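Local coordinates for protein 3-dehydroquinate dehydratase (Clostridium difficile, PDB 4H3D) that catalyses the cis-dehydration of 3-dehydroquinate to 3-dehydroshikimate, the third step of the chorismate pathway, through an imine intermediate, at residues I144-F149 and P173-M178. Residues are numbered along the deposited sequence; the frame is centred on the assembly and turned at random.
With SHL (5-hydroxy-6-methyl-4-oxo-4H-pyran-2-carboxylic acid), chain I; ACT (acetate ion), chain J.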
ATOM      1  N   ILE B 144      -8.913  23.240   1.339  1.00 21.27           N
ATOM      2  CA  ILE B 144     -10.364  23.233   1.530  1.00 20.53           C
ATOM      3  C   ILE B 144     -10.676  21.752   1.685  1.00 20.13           C
ATOM      4  O   ILE B 144     -10.316  20.953   0.840  1.00 21.19           O
ATOM      5  CB  ILE B 144     -11.138  23.865   0.379  1.00 21.19           C
ATOM      6  CG1 ILE B 144     -10.750  25.338   0.236  1.00 22.95           C
ATOM      7  CG2 ILE B 144     -12.655  23.694   0.604  1.00 21.71           C
ATOM      8  CD1 ILE B 144     -11.513  26.124  -0.879  1.00 20.21           C
ATOM      9  N   SER B 145     -11.293  21.381   2.787  1.00 20.05           N
ATOM     10  CA  SER B 145     -11.526  19.978   3.066  1.00 19.49           C
ATOM     11  C   SER B 145     -12.986  19.581   3.138  1.00 18.84           C
ATOM     12  O   SER B 145     -13.870  20.409   3.379  1.00 18.92           O
ATOM     13  CB  SER B 145     -10.847  19.598   4.393  1.00 21.17           C
ATOM     14  OG  SER B 145     -11.454  20.265   5.491  1.00 22.43           O
ATOM     15  N   ASN B 146     -13.220  18.293   2.930  1.00 18.80           N
ATOM     16  CA  ASN B 146     -14.549  17.687   3.051  1.00 19.67           C
ATOM     17  C   ASN B 146     -14.389  16.260   3.554  1.00 18.96           C
ATOM     18  O   ASN B 146     -13.444  15.547   3.167  1.00 19.19           O
ATOM     19  CB  ASN B 146     -15.276  17.720   1.715  1.00 20.17           C
ATOM     20  CG  ASN B 146     -16.673  17.110   1.774  1.00 22.38           C
ATOM     21  OD1 ASN B 146     -16.958  16.147   1.061  1.00 25.07           O
ATOM     22  ND2 ASN B 146     -17.530  17.642   2.631  1.00 22.55           N
ATOM     23  N   HIS B 147     -15.307  15.840   4.416  1.00 20.98           N
ATOM     24  CA  HIS B 147     -15.277  14.504   5.003  1.00 21.00           C
ATOM     25  C   HIS B 147     -16.618  13.794   4.927  1.00 22.46           C
ATOM     26  O   HIS B 147     -17.680  14.430   4.980  1.00 23.10           O
ATOM     27  CB  HIS B 147     -14.922  14.609   6.474  1.00 23.60           C
ATOM     28  CG  HIS B 147     -13.663  15.362   6.729  1.00 20.64           C
ATOM     29  ND1 HIS B 147     -13.606  16.737   6.701  1.00 22.03           N
ATOM     30  CD2 HIS B 147     -12.414  14.937   7.033  1.00 24.69           C
ATOM     31  CE1 HIS B 147     -12.370  17.128   6.957  1.00 23.55           C
ATOM     32  NE2 HIS B 147     -11.628  16.053   7.166  1.00 24.41           N
ATOM     33  N   ASP B 148     -16.566  12.480   4.761  1.00 20.28           N
ATOM     34  CA  ASP B 148     -17.746  11.676   4.871  1.00 22.03           C
ATOM     35  C   ASP B 148     -17.327  10.515   5.741  1.00 22.98           C
ATOM     36  O   ASP B 148     -16.446   9.716   5.357  1.00 22.62           O
ATOM     37  CB  ASP B 148     -18.275  11.226   3.520  1.00 22.07           C
ATOM     38  CG  ASP B 148     -19.664  10.600   3.616  1.00 27.76           C
ATOM     39  OD1 ASP B 148     -19.960   9.888   4.616  1.00 27.21           O
ATOM     40  OD2 ASP B 148     -20.467  10.825   2.683  1.00 32.81           O
ATOM     41  N   PHE B 149     -17.910  10.443   6.933  1.00 21.32           N
ATOM     42  CA  PHE B 149     -17.586   9.363   7.876  1.00 24.59           C
ATOM     43  C   PHE B 149     -18.446   8.113   7.761  1.00 25.87           C
ATOM     44  O   PHE B 149     -18.228   7.156   8.492  1.00 25.73           O
ATOM     45  CB  PHE B 149     -17.634   9.887   9.309  1.00 25.87           C
ATOM     46  CG  PHE B 149     -16.515  10.767   9.626  1.00 26.47           C
ATOM     47  CD1 PHE B 149     -16.598  12.117   9.371  1.00 28.53           C
ATOM     48  CD2 PHE B 149     -15.337  10.242  10.142  1.00 24.38           C
ATOM     49  CE1 PHE B 149     -15.521  12.950   9.649  1.00 30.73           C
ATOM     50  CE2 PHE B 149     -14.258  11.060  10.412  1.00 31.94           C
ATOM     51  CZ  PHE B 149     -14.346  12.415  10.164  1.00 31.73           C
ATOM     52  N   PRO B 173      -7.011  20.952  -2.494  1.00 20.11           N
ATOM     53  CA  PRO B 173      -8.256  20.257  -2.206  1.00 18.95           C
ATOM     54  C   PRO B 173      -7.990  18.995  -1.398  1.00 20.22           C
ATOM     55  O   PRO B 173      -7.032  18.266  -1.692  1.00 19.56           O
ATOM     56  CB  PRO B 173      -8.770  19.870  -3.582  1.00 20.33           C
ATOM     57  CG  PRO B 173      -8.182  20.833  -4.509  1.00 22.61           C
ATOM     58  CD  PRO B 173      -6.835  21.191  -3.930  1.00 19.39           C
ATOM     59  N   LYS B 174      -8.830  18.726  -0.397  1.00 18.43           N
ATOM     60  CA  LYS B 174      -8.659  17.555   0.435  1.00 17.88           C
ATOM     61  C   LYS B 174      -9.977  16.855   0.661  1.00 19.27           C
ATOM     62  O   LYS B 174     -10.977  17.499   1.004  1.00 18.54           O
ATOM     63  CB  LYS B 174      -8.095  17.940   1.805  1.00 18.29           C
ATOM     64  CG  LYS B 174      -8.016  16.753   2.808  1.00 17.63           C
ATOM     65  CD  LYS B 174      -7.527  17.192   4.151  1.00 20.20           C
ATOM     66  CE  LYS B 174      -7.468  16.009   5.114  1.00 22.82           C
ATOM     67  NZ  LYS B 174      -7.041  16.420   6.489  1.00 27.52           N
ATOM     68  N   ILE B 175      -9.983  15.541   0.486  1.00 18.67           N
ATOM     69  CA  ILE B 175     -11.170  14.758   0.761  1.00 19.47           C
ATOM     70  C   ILE B 175     -10.832  13.488   1.491  1.00 19.52           C
ATOM     71  O   ILE B 175      -9.844  12.811   1.187  1.00 21.63           O
ATOM     72  CB  ILE B 175     -12.062  14.490  -0.505  1.00 21.71           C
ATOM     73  CG1 ILE B 175     -13.463  14.054  -0.064  1.00 25.16           C
ATOM     74  CG2 ILE B 175     -11.441  13.467  -1.446  1.00 20.80           C
ATOM     75  CD1 ILE B 175     -14.485  14.045  -1.176  1.00 23.25           C
ATOM     76  N   ALA B 176     -11.618  13.211   2.519  1.00 17.81           N
ATOM     77  CA  ALA B 176     -11.468  12.000   3.331  1.00 18.26           C
ATOM     78  C   ALA B 176     -12.834  11.300   3.377  1.00 17.62           C
ATOM     79  O   ALA B 176     -13.843  11.917   3.743  1.00 19.43           O
ATOM     80  CB  ALA B 176     -10.991  12.349   4.742  1.00 17.28           C
ATOM     81  N   VAL B 177     -12.859  10.022   3.018  1.00 18.01           N
ATOM     82  CA  VAL B 177     -14.105   9.257   2.942  1.00 19.85           C
ATOM     83  C   VAL B 177     -13.985   7.932   3.689  1.00 21.25           C
ATOM     84  O   VAL B 177     -12.879   7.459   3.962  1.00 22.86           O
ATOM     85  CB  VAL B 177     -14.510   9.006   1.475  1.00 19.90           C
ATOM     86  CG1 VAL B 177     -14.747  10.356   0.762  1.00 20.94           C
ATOM     87  CG2 VAL B 177     -13.446   8.177   0.732  1.00 19.79           C
ATOM     88  N   MET B 178     -15.127   7.339   4.019  1.00 21.07           N
ATOM     89  CA  MET B 178     -15.150   6.104   4.791  1.00 21.31           C
ATOM     90  C   MET B 178     -15.568   4.928   3.899  1.00 21.69           C
ATOM     91  O   MET B 178     -16.670   4.934   3.341  1.00 22.83           O
ATOM     92  CB  MET B 178     -16.136   6.235   5.959  1.00 23.16           C
ATOM     93  CG  MET B 178     -16.178   5.012   6.906  1.00 23.72           C
ATOM     94  SD  MET B 178     -14.598   4.800   7.792  1.00 32.67           S
ATOM     95  CE  MET B 178     -14.568   6.241   8.856  1.00 27.91           C
TER
HETATM   96  OAD SHL I 302      -5.381  11.040   9.032  1.00 37.96           O
HETATM   97  CAH SHL I 302      -6.630  11.026   9.170  1.00 43.51           C
HETATM   98  OAA SHL I 302      -7.218  10.023   9.650  1.00 41.03           O
HETATM   99  CAK SHL I 302      -7.383  12.197   8.766  1.00 39.73           C
HETATM  100  OAG SHL I 302      -6.662  13.310   8.218  1.00 36.68           O
HETATM  101  CAF SHL I 302      -7.345  14.525   8.003  1.00 38.55           C
HETATM  102  CAL SHL I 302      -6.632  15.610   7.615  1.00 38.12           C
HETATM  103  CAJ SHL I 302      -8.663  14.557   8.299  1.00 40.48           C
HETATM  104  OAC SHL I 302      -9.339  15.692   8.136  1.00 37.58           O
HETATM  105  CAI SHL I 302      -9.321  13.450   8.756  1.00 39.11           C
HETATM  106  CAE SHL I 302      -8.697  12.287   8.981  1.00 38.84           C
HETATM  107  OAB SHL I 302     -10.621  13.509   8.997  1.00 38.37           O
HETATM  108  C   ACT J 303     -21.039  12.037   8.284  1.00 39.75           C
HETATM  109  O   ACT J 303     -19.894  12.234   7.782  1.00 36.54           O
HETATM  110  OXT ACT J 303     -21.893  11.538   7.518  1.00 41.60           O
HETATM  111  CH3 ACT J 303     -21.373  12.359   9.711  1.00 37.39           C
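His147 and Lys174 reach from neighbouring parallel strands into the same pocket and meet the same end of one bound ligand, SHL. The lysine chain is fully extended, with CG anti to the backbone N (chi1 174°), and its CD passes 4.1 Å from Ser145 CB before NZ joins SHL CAL in a covalent bond of 1.4 Å. A long, straight amine suits this task, since it spans from the sheet to the pyran-derived adduct. His147 meets that adduct with its ring edge: NE2 lies 2.5 Å from SHL OAC in a short hydrogen bond whose donor could be either atom. Glu90 holds ND1 on the other side of the imidazole, which fixes the rotation of the ring. Ala176 CB approaches His147 CD2 to 3.7 Å, a small methyl suited to a place beside ring and ligand. Ser145, on this same face, turns its hydroxyl to Asp118. The opposite face carries Asn146 and Ile175, side by side and pointing the same way; Asn146 OD1 lies 3.9 Å from Ile175 CD1 and accepts a hydrogen bond from Arg161, so a buried amide oxygen is satisfied. Backbone hydrogen bonds keep the strands in step, among them Ala176 N to Asn146 O at 3.0 Å, nearly straight at 165°. At the C-terminal end, Met178 CG, anti to its backbone N (chi1 -176°), lies 3.4 Å from Phe149 O, and the chain then bends, bringing CE near the Phe149 ring. Strand 141-148, helix 155-167 and strand 172-177 form a beta-alpha-beta unit of the TIM barrel, whose adjacent strands bring the proton donor/acceptor histidine and Schiff-base lysine to a type I dehydroquinase active site.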